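Local structure of hypothetical protein TTHA1785 (Thermus thermophilus, 2EPG) at residues A[111-117]-A[330-336]; A[117-123]-A[237-241]; A[127-132]-A[439-443]. The protein probably joins RNA ends bearing a 2',3'-cyclic phosphate or 3'-phosphate to 5'-hydroxyl RNA ends, using GTP and manganese, as an RtcB-type ligase. One frame throughout, in Å; residues are numbered along the deposited sequence.

Interaction 1 of 3, residues A[111-117]-A[330-336]; sequences VRLLASH and GLRVLYD
Four backbone hydrogen bonds zip the strand through Val-111 and Ala-115 against that through Arg-332 and Asp-336, running antiparallel. Ala-115 and Arg-332 form a reciprocal pair, whereas Leu-113 N reaches Tyr-335 O at 3.0 Å and Leu-113 O takes the N-H of Leu-334. Leu-334 and Tyr-335 thus both face Leu-113: a classic beta bulge.

In the salt bridge, Arg-112 NE donates to Asp-336 OD1 (2.8 Å) almost straight, at 177°, within the guanidinium plane and onto the anti lone pair, with guanidinium and carboxylate planes nearly perpendicular (83°). A bend at chi3 (-64°) turns NE toward OD1. A water bridges Arg-112 NH1 to the same OD1. Arg-308 forms a salt bridge with OD2, and Gln-309 bonds Arg-112 NH1.

Beside the salt bridge, Leu-114 CD2 meets Val-333 CG2 at 3.9 Å; on the other face, Leu-334 CD1 touches both Leu-113 CD2 and Ala-115 CB. At the exposed end, Gly-330 CA sits over the His-117 ring in a CH-pi contact. The side chain of Val-111 comes within about 3 Å of that of His-339, a predicted GMP and manganese ligand, so the paired strands reach the probable active site.

Both carboxylate oxygens of buried Asp-336 have cationic partners, which probably stabilise its ionised form.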
ATOM      1  N   VAL A 111       1.317   3.435   2.713  1.00 25.49           N
ATOM      2  CA  VAL A 111       0.826   4.445   3.628  1.00 26.65           C
ATOM      3  C   VAL A 111       1.206   4.206   5.077  1.00 24.59           C
ATOM      4  O   VAL A 111       1.160   3.079   5.556  1.00 27.04           O
ATOM      5  CB  VAL A 111      -0.729   4.499   3.573  1.00 26.70           C
ATOM      6  CG1 VAL A 111      -1.245   5.671   4.377  1.00 28.01           C
ATOM      7  CG2 VAL A 111      -1.199   4.568   2.120  1.00 30.44           C
ATOM      8  N   ARG A 112       1.575   5.276   5.770  1.00 23.70           N
ATOM      9  CA  ARG A 112       1.855   5.181   7.187  1.00 23.02           C
ATOM     10  C   ARG A 112       0.938   6.196   7.870  1.00 24.93           C
ATOM     11  O   ARG A 112       0.799   7.337   7.396  1.00 26.36           O
ATOM     12  CB  ARG A 112       3.302   5.529   7.525  1.00 22.91           C
ATOM     13  CG  ARG A 112       3.511   5.646   9.040  1.00 23.71           C
ATOM     14  CD  ARG A 112       4.962   5.761   9.496  1.00 24.98           C
ATOM     15  NE  ARG A 112       5.785   4.585   9.209  1.00 22.71           N
ATOM     16  CZ  ARG A 112       6.887   4.281   9.894  1.00 24.42           C
ATOM     17  NH1 ARG A 112       7.614   3.213   9.593  1.00 23.95           N
ATOM     18  NH2 ARG A 112       7.243   5.030  10.919  1.00 25.09           N
ATOM     19  N   LEU A 113       0.302   5.781   8.962  1.00 22.66           N
ATOM     20  CA  LEU A 113      -0.549   6.688   9.711  1.00 24.47           C
ATOM     21  C   LEU A 113      -0.019   6.835  11.139  1.00 25.67           C
ATOM     22  O   LEU A 113       0.132   5.842  11.866  1.00 23.68           O
ATOM     23  CB  LEU A 113      -2.002   6.187   9.766  1.00 24.40           C
ATOM     24  CG  LEU A 113      -3.000   7.105  10.499  1.00 23.37           C
ATOM     25  CD1 LEU A 113      -3.164   8.432   9.745  1.00 22.61           C
ATOM     26  CD2 LEU A 113      -4.359   6.436  10.583  1.00 21.82           C
ATOM     27  N   LEU A 114       0.279   8.075  11.523  1.00 24.63           N
ATOM     28  CA  LEU A 114       0.734   8.367  12.871  1.00 26.17           C
ATOM     29  C   LEU A 114      -0.511   8.879  13.619  1.00 27.52           C
ATOM     30  O   LEU A 114      -1.337   9.593  13.040  1.00 26.03           O
ATOM     31  CB  LEU A 114       1.817   9.467  12.860  1.00 25.22           C
ATOM     32  CG  LEU A 114       3.092   9.263  12.028  1.00 24.66           C
ATOM     33  CD1 LEU A 114       4.056  10.438  12.238  1.00 24.78           C
ATOM     34  CD2 LEU A 114       3.757   7.957  12.438  1.00 24.81           C
ATOM     35  N   ALA A 115      -0.643   8.496  14.887  1.00 26.12           N
ATOM     36  CA  ALA A 115      -1.761   8.917  15.723  1.00 26.84           C
ATOM     37  C   ALA A 115      -1.175   9.655  16.923  1.00 27.08           C
ATOM     38  O   ALA A 115      -0.290   9.130  17.594  1.00 28.56           O
ATOM     39  CB  ALA A 115      -2.551   7.695  16.191  1.00 23.93           C
ATOM     40  N   SER A 116      -1.667  10.854  17.210  1.00 28.21           N
ATOM     41  CA  SER A 116      -1.119  11.640  18.319  1.00 32.15           C
ATOM     42  C   SER A 116      -2.062  11.796  19.516  1.00 34.64           C
ATOM     43  O   SER A 116      -3.208  11.340  19.476  1.00 34.14           O
ATOM     44  CB  SER A 116      -0.765  13.036  17.829  1.00 32.23           C
ATOM     45  OG  SER A 116      -1.953  13.797  17.676  1.00 37.57           O
ATOM     46  N   HIS A 117      -1.556  12.434  20.574  1.00 33.24           N
ATOM     47  CA  HIS A 117      -2.342  12.716  21.778  1.00 36.85           C
ATOM     48  C   HIS A 117      -3.076  14.049  21.627  1.00 33.78           C
ATOM     49  O   HIS A 117      -3.895  14.401  22.464  1.00 35.02           O
ATOM     50  CB  HIS A 117      -1.445  12.831  23.014  1.00 40.65           C
ATOM     51  CG  HIS A 117      -0.920  11.525  23.507  1.00 45.02           C
ATOM     52  ND1 HIS A 117       0.235  11.424  24.252  1.00 48.24           N
ATOM     53  CD2 HIS A 117      -1.406  10.267  23.391  1.00 48.33           C
ATOM     54  CE1 HIS A 117       0.440  10.159  24.574  1.00 48.94           C
ATOM     55  NE2 HIS A 117      -0.542   9.435  24.064  1.00 49.45           N
ATOM     56  N   GLY A 330       2.953  12.892  21.339  1.00 33.48           N
ATOM     57  CA  GLY A 330       2.870  11.441  21.398  1.00 32.08           C
ATOM     58  C   GLY A 330       2.557  10.780  20.062  1.00 31.14           C
ATOM     59  O   GLY A 330       1.712   9.894  20.011  1.00 29.03           O
ATOM     60  N   LEU A 331       3.235  11.205  18.991  1.00 30.20           N
ATOM     61  CA  LEU A 331       3.021  10.650  17.654  1.00 31.62           C
ATOM     62  C   LEU A 331       3.500   9.200  17.501  1.00 31.36           C
ATOM     63  O   LEU A 331       4.683   8.935  17.304  1.00 32.20           O
ATOM     64  CB  LEU A 331       3.708  11.537  16.613  1.00 30.07           C
ATOM     65  CG  LEU A 331       2.919  12.800  16.247  1.00 29.29           C
ATOM     66  CD1 LEU A 331       3.852  13.883  15.696  1.00 27.52           C
ATOM     67  CD2 LEU A 331       1.841  12.425  15.226  1.00 25.97           C
ATOM     68  N   ARG A 332       2.573   8.258  17.591  1.00 31.24           N
ATOM     69  CA  ARG A 332       2.945   6.859  17.470  1.00 31.87           C
ATOM     70  C   ARG A 332       2.491   6.314  16.138  1.00 29.03           C
ATOM     71  O   ARG A 332       1.565   6.854  15.534  1.00 27.63           O
ATOM     72  CB  ARG A 332       2.301   6.028  18.582  1.00 37.13           C
ATOM     73  CG  ARG A 332       2.581   6.522  19.993  1.00 44.60           C
ATOM     74  CD  ARG A 332       1.928   5.593  20.999  1.00 50.96           C
ATOM     75  NE  ARG A 332       1.824   6.180  22.331  1.00 56.58           N
ATOM     76  CZ  ARG A 332       1.170   5.605  23.338  1.00 59.93           C
ATOM     77  NH1 ARG A 332       1.112   6.200  24.527  1.00 59.32           N
ATOM     78  NH2 ARG A 332       0.569   4.428  23.149  1.00 60.46           N
ATOM     79  N   VAL A 333       3.145   5.246  15.686  1.00 26.29           N
ATOM     80  CA  VAL A 333       2.761   4.606  14.445  1.00 24.87           C
ATOM     81  C   VAL A 333       1.523   3.746  14.748  1.00 26.83           C
ATOM     82  O   VAL A 333       1.593   2.807  15.545  1.00 26.08           O
ATOM     83  CB  VAL A 333       3.889   3.694  13.915  1.00 24.69           C
ATOM     84  CG1 VAL A 333       3.420   2.956  12.671  1.00 23.57           C
ATOM     85  CG2 VAL A 333       5.155   4.550  13.599  1.00 20.91           C
ATOM     86  N   LEU A 334       0.386   4.095  14.153  1.00 24.09           N
ATOM     87  CA  LEU A 334      -0.828   3.311  14.338  1.00 22.98           C
ATOM     88  C   LEU A 334      -0.599   2.077  13.468  1.00 23.62           C
ATOM     89  O   LEU A 334      -0.696   0.938  13.938  1.00 24.84           O
ATOM     90  CB  LEU A 334      -2.045   4.116  13.878  1.00 21.56           C
ATOM     91  CG  LEU A 334      -3.412   3.492  14.179  1.00 21.88           C
ATOM     92  CD1 LEU A 334      -4.455   4.594  14.267  1.00 21.15           C
ATOM     93  CD2 LEU A 334      -3.764   2.459  13.101  1.00 20.19           C
ATOM     94  N   TYR A 335      -0.285   2.305  12.197  1.00 22.58           N
ATOM     95  CA  TYR A 335       0.059   1.201  11.292  1.00 23.05           C
ATOM     96  C   TYR A 335       0.770   1.740  10.050  1.00 23.14           C
ATOM     97  O   TYR A 335       0.777   2.945   9.796  1.00 24.06           O
ATOM     98  CB  TYR A 335      -1.182   0.397  10.857  1.00 18.49           C
ATOM     99  CG  TYR A 335      -0.829  -1.027  10.509  1.00 19.04           C
ATOM    100  CD1 TYR A 335      -0.204  -1.849  11.446  1.00 17.42           C
ATOM    101  CD2 TYR A 335      -1.098  -1.558   9.254  1.00 19.44           C
ATOM    102  CE1 TYR A 335       0.147  -3.163  11.127  1.00 18.64           C
ATOM    103  CE2 TYR A 335      -0.758  -2.868   8.945  1.00 20.92           C
ATOM    104  CZ  TYR A 335      -0.135  -3.659   9.890  1.00 18.17           C
ATOM    105  OH  TYR A 335       0.210  -4.958   9.588  1.00 20.15           O
ATOM    106  N   ASP A 336       1.365   0.839   9.280  1.00 24.21           N
ATOM    107  CA  ASP A 336       2.050   1.194   8.043  1.00 24.65           C
ATOM    108  C   ASP A 336       1.952  -0.038   7.137  1.00 24.44           C
ATOM    109  O   ASP A 336       2.358  -1.134   7.531  1.00 24.84           O
ATOM    110  CB  ASP A 336       3.512   1.571   8.358  1.00 24.31           C
ATOM    111  CG  ASP A 336       4.349   1.850   7.101  1.00 25.37           C
ATOM    112  OD1 ASP A 336       5.090   2.857   7.098  1.00 22.92           O
ATOM    113  OD2 ASP A 336       4.294   1.061   6.130  1.00 23.47           O
TER
HETATM  114  O   HOH W   1       7.626   1.899   7.087  1.00 20.55           O

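Interaction 2 of 3, residues A[117-123]-A[237-241]; sequences HLTLEDL and FKGQV
Thr-119 and Gln-240 form an antiparallel, non-hydrogen-bonded pair with CA atoms 4.5 Å apart, flanked by two backbone bonds: Val-241 N to Leu-118 O, and Leu-120 N to Gly-239 O (2.8 Å, in the carbonyl plane but bent to 138° at the hydrogen). Thr-119 CA also approaches Gly-239 O, at 3.2 Å, in a CA-H...O contact.

Val-241 directs its CB toward the other segment. With CG1 anti to the backbone N (chi1 171°), CG2 reaches Leu-118 CB (4.1 Å) and Leu-123 CB (4.0 Å), and also lies against the carbonyl oxygens of Leu-118 and Thr-119. Val-219 of the neighbouring strand and Phe-319 of helix 288-321 extend this apolar cluster.

The junction is a strand-to-helix transition: Thr-119 ends the strand and occupies the N-cap position of helix 120-123, opposite a type II beta turn, Phe-237 to Gln-240, that leads into strand 240-247. Gly-239, with phi at 89°, provides from that turn the acceptor for the first helical N-H.

Around the cap, Thr-119 N donates to Asp-122 OD1 at 3.3 Å, from above the carboxylate plane: the N3 side chain accepting from the N-cap N-H, one half of a capping box. Thr-119 OG1 donates to the anti lone pair of Glu-121 OE1, while CG2 meets the edge of the Phe-237 ring, at CE1, 3.8 Å away. Gln-240 OE1 accepts from Phe-237 N, and its NE2 binds Gly-235 O.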
ATOM      1  N   HIS A 117      -1.556  12.434  20.574  1.00 33.24           N
ATOM      2  CA  HIS A 117      -2.342  12.716  21.778  1.00 36.85           C
ATOM      3  C   HIS A 117      -3.076  14.049  21.627  1.00 33.78           C
ATOM      4  O   HIS A 117      -3.895  14.401  22.464  1.00 35.02           O
ATOM      5  CB  HIS A 117      -1.445  12.831  23.014  1.00 40.65           C
ATOM      6  CG  HIS A 117      -0.920  11.525  23.507  1.00 45.02           C
ATOM      7  ND1 HIS A 117       0.235  11.424  24.252  1.00 48.24           N
ATOM      8  CD2 HIS A 117      -1.406  10.267  23.391  1.00 48.33           C
ATOM      9  CE1 HIS A 117       0.440  10.159  24.574  1.00 48.94           C
ATOM     10  NE2 HIS A 117      -0.542   9.435  24.064  1.00 49.45           N
ATOM     11  N   LEU A 118      -2.779  14.785  20.562  1.00 32.15           N
ATOM     12  CA  LEU A 118      -3.381  16.095  20.334  1.00 31.35           C
ATOM     13  C   LEU A 118      -4.770  16.084  19.717  1.00 32.12           C
ATOM     14  O   LEU A 118      -5.139  15.189  18.963  1.00 29.93           O
ATOM     15  CB  LEU A 118      -2.453  16.947  19.464  1.00 30.49           C
ATOM     16  CG  LEU A 118      -1.094  17.266  20.089  1.00 33.76           C
ATOM     17  CD1 LEU A 118      -0.086  17.682  19.024  1.00 32.64           C
ATOM     18  CD2 LEU A 118      -1.279  18.360  21.127  1.00 34.62           C
ATOM     19  N   THR A 119      -5.553  17.097  20.053  1.00 32.17           N
ATOM     20  CA  THR A 119      -6.895  17.209  19.522  1.00 31.34           C
ATOM     21  C   THR A 119      -6.882  18.398  18.580  1.00 30.88           C
ATOM     22  O   THR A 119      -5.955  19.212  18.615  1.00 29.87           O
ATOM     23  CB  THR A 119      -7.917  17.427  20.652  1.00 32.23           C
ATOM     24  OG1 THR A 119      -7.689  18.700  21.277  1.00 32.48           O
ATOM     25  CG2 THR A 119      -7.770  16.323  21.695  1.00 32.36           C
ATOM     26  N   LEU A 120      -7.891  18.484  17.729  1.00 29.85           N
ATOM     27  CA  LEU A 120      -7.986  19.569  16.775  1.00 32.71           C
ATOM     28  C   LEU A 120      -7.762  20.932  17.461  1.00 35.49           C
ATOM     29  O   LEU A 120      -6.987  21.765  16.985  1.00 35.84           O
ATOM     30  CB  LEU A 120      -9.363  19.537  16.123  1.00 32.65           C
ATOM     31  CG  LEU A 120      -9.515  19.792  14.617  1.00 36.54           C
ATOM     32  CD1 LEU A 120     -10.908  20.348  14.383  1.00 31.70           C
ATOM     33  CD2 LEU A 120      -8.466  20.760  14.094  1.00 34.68           C
ATOM     34  N   GLU A 121      -8.438  21.142  18.585  1.00 37.02           N
ATOM     35  CA  GLU A 121      -8.342  22.398  19.328  1.00 39.31           C
ATOM     36  C   GLU A 121      -6.908  22.782  19.676  1.00 39.97           C
ATOM     37  O   GLU A 121      -6.555  23.964  19.665  1.00 39.18           O
ATOM     38  CB  GLU A 121      -9.171  22.324  20.618  1.00 38.20           C
ATOM     39  CG  GLU A 121     -10.685  22.154  20.417  1.00 42.17           C
ATOM     40  CD  GLU A 121     -11.097  20.745  20.010  1.00 44.36           C
ATOM     41  OE1 GLU A 121     -10.392  19.786  20.388  1.00 47.06           O
ATOM     42  OE2 GLU A 121     -12.132  20.590  19.323  1.00 44.62           O
ATOM     43  N   ASP A 122      -6.088  21.780  19.977  1.00 42.07           N
ATOM     44  CA  ASP A 122      -4.694  21.999  20.344  1.00 42.33           C
ATOM     45  C   ASP A 122      -3.823  22.365  19.162  1.00 42.28           C
ATOM     46  O   ASP A 122      -2.825  23.069  19.308  1.00 43.68           O
ATOM     47  CB  ASP A 122      -4.106  20.736  20.967  1.00 45.74           C
ATOM     48  CG  ASP A 122      -4.822  20.315  22.228  1.00 50.25           C
ATOM     49  OD1 ASP A 122      -4.795  19.097  22.536  1.00 51.94           O
ATOM     50  OD2 ASP A 122      -5.395  21.196  22.918  1.00 52.19           O
ATOM     51  N   LEU A 123      -4.209  21.899  17.985  1.00 41.03           N
ATOM     52  CA  LEU A 123      -3.407  22.111  16.788  1.00 40.33           C
ATOM     53  C   LEU A 123      -3.666  23.376  15.978  1.00 39.45           C
ATOM     54  O   LEU A 123      -2.727  24.065  15.570  1.00 39.47           O
ATOM     55  CB  LEU A 123      -3.570  20.912  15.858  1.00 40.91           C
ATOM     56  CG  LEU A 123      -2.610  20.927  14.680  1.00 42.51           C
ATOM     57  CD1 LEU A 123      -1.355  20.201  15.121  1.00 45.41           C
ATOM     58  CD2 LEU A 123      -3.218  20.245  13.469  1.00 43.07           C
ATOM     59  N   PHE A 237      -9.664   8.355  18.297  1.00 27.86           N
ATOM     60  CA  PHE A 237     -10.797   9.049  18.917  1.00 29.18           C
ATOM     61  C   PHE A 237     -11.140  10.300  18.105  1.00 29.44           C
ATOM     62  O   PHE A 237     -10.275  10.895  17.467  1.00 29.78           O
ATOM     63  CB  PHE A 237     -10.522   9.399  20.397  1.00 28.29           C
ATOM     64  CG  PHE A 237      -9.396  10.372  20.612  1.00 28.93           C
ATOM     65  CD1 PHE A 237      -9.643  11.742  20.670  1.00 29.53           C
ATOM     66  CD2 PHE A 237      -8.097   9.916  20.806  1.00 28.04           C
ATOM     67  CE1 PHE A 237      -8.613  12.649  20.925  1.00 29.81           C
ATOM     68  CE2 PHE A 237      -7.057  10.811  21.061  1.00 29.66           C
ATOM     69  CZ  PHE A 237      -7.317  12.182  21.121  1.00 30.23           C
ATOM     70  N   LYS A 238     -12.409  10.684  18.118  1.00 28.44           N
ATOM     71  CA  LYS A 238     -12.863  11.834  17.349  1.00 28.64           C
ATOM     72  C   LYS A 238     -12.166  13.107  17.815  1.00 29.74           C
ATOM     73  O   LYS A 238     -11.971  13.323  19.014  1.00 28.00           O
ATOM     74  CB  LYS A 238     -14.387  11.961  17.468  1.00 31.42           C
ATOM     75  CG  LYS A 238     -14.998  13.088  16.640  1.00 34.00           C
ATOM     76  CD  LYS A 238     -16.506  12.952  16.610  1.00 36.86           C
ATOM     77  CE  LYS A 238     -17.160  14.151  15.964  1.00 38.82           C
ATOM     78  NZ  LYS A 238     -18.626  13.944  15.888  1.00 42.27           N
ATOM     79  N   GLY A 239     -11.762  13.931  16.855  1.00 27.88           N
ATOM     80  CA  GLY A 239     -11.067  15.157  17.188  1.00 28.34           C
ATOM     81  C   GLY A 239      -9.572  14.937  17.284  1.00 29.34           C
ATOM     82  O   GLY A 239      -8.792  15.881  17.339  1.00 30.84           O
ATOM     83  N   GLN A 240      -9.157  13.680  17.287  1.00 30.29           N
ATOM     84  CA  GLN A 240      -7.736  13.367  17.383  1.00 30.96           C
ATOM     85  C   GLN A 240      -6.940  13.745  16.123  1.00 31.06           C
ATOM     86  O   GLN A 240      -7.403  13.551  14.992  1.00 33.83           O
ATOM     87  CB  GLN A 240      -7.566  11.883  17.686  1.00 29.67           C
ATOM     88  CG  GLN A 240      -6.133  11.403  17.685  1.00 27.41           C
ATOM     89  CD  GLN A 240      -6.082   9.904  17.686  1.00 25.14           C
ATOM     90  OE1 GLN A 240      -7.008   9.254  17.200  1.00 26.13           O
ATOM     91  NE2 GLN A 240      -5.003   9.337  18.218  1.00 25.19           N
ATOM     92  N   VAL A 241      -5.744  14.289  16.329  1.00 28.98           N
ATOM     93  CA  VAL A 241      -4.863  14.698  15.227  1.00 27.28           C
ATOM     94  C   VAL A 241      -4.047  13.501  14.694  1.00 27.77           C
ATOM     95  O   VAL A 241      -3.457  12.745  15.468  1.00 27.78           O
ATOM     96  CB  VAL A 241      -3.870  15.812  15.695  1.00 25.98           C
ATOM     97  CG1 VAL A 241      -2.827  16.081  14.619  1.00 26.34           C
ATOM     98  CG2 VAL A 241      -4.619  17.099  15.982  1.00 24.88           C
TER

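Interaction 3 of 3, residues A[127-132]-A[439-443]; sequences QKELAD and ILVRA
The guanidinium of Arg-442 has the methyl of Ala-131 over one face, with CB 3.4 Å above the plane and offset toward the rim, and the carboxylate of Asp-132 at its edge. Carboxylate and guanidinium are only 23° from coplanar. Arg-442 NH1 donates to Asp-132 OD2 at 2.7 Å, nearly straight at 168°; the acceptor lies close to the guanidinium plane, but the donor meets OD2 on its syn side, tilted out of the carboxylate plane. This single charged hydrogen bond is the polar link across the contact. On the strand side, Arg-442 NH2 donates back to Val-441 O from above the carbonyl plane, so the group is held at both terminal nitrogens. A bend at chi2 (44°) turns the arginine chain across toward the helix, so that NE comes within 3.5 Å of Ala-131 CB.

One helical turn before Ala-131, the apolar part of Gln-127 meets Leu-440 obliquely. CG of Gln-127 lies close to Leu-440 CD1 (3.3 Å), with the amide carbon CD also against that methyl. Leu-440 CD1 continues to Ala-131 CB at 4.4 Å, joining the aliphatic patch to the covered arginine face.

The side chain of Arg-442 lies about 6 Å from that of Lys-486, predicted to bind GMP. Backbone bonds from Leu-440 and Arg-442 to Leu-482, Val-484 and Lys-486 define the setting: a helix, 127-137, packed nearly parallel beside a short strand, 440-442, that pairs in parallel with strand 474-486, the local axes of helix and short strand 9.2 Å apart at closest approach.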
ATOM      1  N   GLN A 127      -1.337  25.842  13.312  1.00 40.09           N
ATOM      2  CA  GLN A 127      -1.472  25.266  11.983  1.00 41.03           C
ATOM      3  C   GLN A 127      -0.449  25.804  10.976  1.00 41.40           C
ATOM      4  O   GLN A 127       0.155  25.044  10.207  1.00 40.94           O
ATOM      5  CB  GLN A 127      -2.895  25.518  11.491  1.00 41.50           C
ATOM      6  CG  GLN A 127      -3.182  25.002  10.117  1.00 45.21           C
ATOM      7  CD  GLN A 127      -4.649  25.128   9.752  1.00 44.88           C
ATOM      8  OE1 GLN A 127      -5.286  26.150  10.015  1.00 43.54           O
ATOM      9  NE2 GLN A 127      -5.187  24.092   9.127  1.00 45.26           N
ATOM     10  N   LYS A 128      -0.247  27.114  10.989  1.00 40.32           N
ATOM     11  CA  LYS A 128       0.689  27.741  10.072  1.00 40.27           C
ATOM     12  C   LYS A 128       2.119  27.343  10.418  1.00 38.68           C
ATOM     13  O   LYS A 128       2.863  26.905   9.555  1.00 37.87           O
ATOM     14  CB  LYS A 128       0.514  29.265  10.120  1.00 42.09           C
ATOM     15  CG  LYS A 128       1.144  30.023   8.966  1.00 44.71           C
ATOM     16  CD  LYS A 128       2.606  30.372   9.239  1.00 48.34           C
ATOM     17  CE  LYS A 128       3.126  31.371   8.203  1.00 50.30           C
ATOM     18  NZ  LYS A 128       2.200  32.542   8.123  1.00 51.21           N
ATOM     19  N   GLU A 129       2.499  27.491  11.684  1.00 39.54           N
ATOM     20  CA  GLU A 129       3.845  27.127  12.120  1.00 39.76           C
ATOM     21  C   GLU A 129       4.195  25.686  11.718  1.00 39.43           C
ATOM     22  O   GLU A 129       5.293  25.420  11.229  1.00 40.28           O
ATOM     23  CB  GLU A 129       3.980  27.254  13.641  1.00 40.88           C
ATOM     24  CG  GLU A 129       3.828  28.660  14.209  1.00 45.38           C
ATOM     25  CD  GLU A 129       2.438  29.222  13.999  1.00 46.63           C
ATOM     26  OE1 GLU A 129       1.458  28.462  14.158  1.00 48.29           O
ATOM     27  OE2 GLU A 129       2.322  30.422  13.686  1.00 49.44           O
ATOM     28  N   LEU A 130       3.257  24.765  11.930  1.00 36.48           N
ATOM     29  CA  LEU A 130       3.475  23.355  11.615  1.00 36.07           C
ATOM     30  C   LEU A 130       3.631  23.136  10.114  1.00 34.44           C
ATOM     31  O   LEU A 130       4.555  22.455   9.676  1.00 35.47           O
ATOM     32  CB  LEU A 130       2.322  22.512  12.168  1.00 34.02           C
ATOM     33  CG  LEU A 130       2.391  20.996  11.961  1.00 35.86           C
ATOM     34  CD1 LEU A 130       3.669  20.436  12.579  1.00 33.19           C
ATOM     35  CD2 LEU A 130       1.153  20.340  12.587  1.00 32.87           C
ATOM     36  N   ALA A 131       2.741  23.722   9.326  1.00 34.63           N
ATOM     37  CA  ALA A 131       2.825  23.576   7.884  1.00 35.21           C
ATOM     38  C   ALA A 131       4.231  23.986   7.426  1.00 36.14           C
ATOM     39  O   ALA A 131       4.903  23.241   6.702  1.00 35.96           O
ATOM     40  CB  ALA A 131       1.757  24.439   7.201  1.00 33.90           C
ATOM     41  N   ASP A 132       4.679  25.159   7.868  1.00 35.99           N
ATOM     42  CA  ASP A 132       6.005  25.662   7.512  1.00 36.85           C
ATOM     43  C   ASP A 132       7.118  24.743   7.997  1.00 35.95           C
ATOM     44  O   ASP A 132       8.106  24.529   7.295  1.00 36.04           O
ATOM     45  CB  ASP A 132       6.228  27.057   8.111  1.00 38.46           C
ATOM     46  CG  ASP A 132       5.282  28.090   7.547  1.00 38.71           C
ATOM     47  OD1 ASP A 132       5.099  29.126   8.212  1.00 43.80           O
ATOM     48  OD2 ASP A 132       4.733  27.878   6.443  1.00 39.23           O
ATOM     49  N   ILE A 439      -7.800  24.256   4.023  1.00 71.75           N
ATOM     50  CA  ILE A 439      -6.658  23.356   3.980  1.00 66.40           C
ATOM     51  C   ILE A 439      -5.397  24.087   3.527  1.00 63.17           C
ATOM     52  O   ILE A 439      -5.334  24.599   2.411  1.00 61.74           O
ATOM     53  CB  ILE A 439      -6.928  22.173   3.021  1.00 66.62           C
ATOM     54  CG1 ILE A 439      -8.171  21.407   3.481  1.00 67.06           C
ATOM     55  CG2 ILE A 439      -5.725  21.246   2.976  1.00 65.97           C
ATOM     56  CD1 ILE A 439      -8.547  20.240   2.583  1.00 67.68           C
ATOM     57  N   LEU A 440      -4.396  24.140   4.400  1.00 59.64           N
ATOM     58  CA  LEU A 440      -3.144  24.801   4.063  1.00 56.86           C
ATOM     59  C   LEU A 440      -2.305  23.856   3.213  1.00 56.04           C
ATOM     60  O   LEU A 440      -2.136  22.687   3.557  1.00 54.25           O
ATOM     61  CB  LEU A 440      -2.378  25.179   5.330  1.00 55.88           C
ATOM     62  CG  LEU A 440      -3.123  26.031   6.365  1.00 54.69           C
ATOM     63  CD1 LEU A 440      -2.134  26.489   7.413  1.00 53.61           C
ATOM     64  CD2 LEU A 440      -3.775  27.233   5.708  1.00 53.14           C
ATOM     65  N   VAL A 441      -1.787  24.362   2.099  1.00 56.06           N
ATOM     66  CA  VAL A 441      -0.980  23.538   1.207  1.00 56.30           C
ATOM     67  C   VAL A 441       0.471  23.995   1.125  1.00 56.33           C
ATOM     68  O   VAL A 441       0.767  25.190   1.146  1.00 57.00           O
ATOM     69  CB  VAL A 441      -1.579  23.498  -0.224  1.00 55.60           C
ATOM     70  CG1 VAL A 441      -0.742  22.595  -1.118  1.00 54.45           C
ATOM     71  CG2 VAL A 441      -3.010  22.990  -0.174  1.00 55.34           C
ATOM     72  N   ARG A 442       1.368  23.019   1.050  1.00 56.78           N
ATOM     73  CA  ARG A 442       2.802  23.250   0.952  1.00 57.30           C
ATOM     74  C   ARG A 442       3.320  22.410  -0.210  1.00 58.92           C
ATOM     75  O   ARG A 442       3.420  21.187  -0.106  1.00 57.07           O
ATOM     76  CB  ARG A 442       3.494  22.829   2.250  1.00 57.00           C
ATOM     77  CG  ARG A 442       3.786  23.965   3.216  1.00 58.22           C
ATOM     78  CD  ARG A 442       2.605  24.908   3.331  1.00 59.41           C
ATOM     79  NE  ARG A 442       2.834  26.003   4.270  1.00 58.31           N
ATOM     80  CZ  ARG A 442       1.977  27.000   4.454  1.00 57.91           C
ATOM     81  NH1 ARG A 442       2.246  27.959   5.330  1.00 56.99           N
ATOM     82  NH2 ARG A 442       0.853  27.042   3.748  1.00 56.70           N
ATOM     83  N   ALA A 443       3.633  23.074  -1.319  1.00 60.76           N
ATOM     84  CA  ALA A 443       4.129  22.392  -2.506  1.00 63.09           C
ATOM     85  C   ALA A 443       5.470  22.967  -2.946  1.00 65.24           C
ATOM     86  O   ALA A 443       5.767  24.139  -2.704  1.00 66.25           O
ATOM     87  CB  ALA A 443       3.111  22.506  -3.633  1.00 62.26           C
TER

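How the interactions relate
Interaction 1 is the buried contact, interaction 2 is partly buried and interaction 3 lies at the surface. Strand 110-119 serves the first two: it pairs with 332-347 and with 240-247, and His-117 belongs to both contacts. They are joined directly by probable hydrogen bonds from Ser-116 OG to Val-241 O and from Gln-240 NE2 to Ser-116 O. The chain then passes through helix 120-123 to helix 127-137, and Leu-123 CD1 packs on Leu-130 CD2 (3.6 Å), linking interactions 2 and 3. Interactions 1 and 3 do not touch. Backbone pairing dominates the first two, whereas no backbone hydrogen bond crosses the third, which rests mainly on side chains; both salt bridges are arginine–aspartate, one buried, one peripheral.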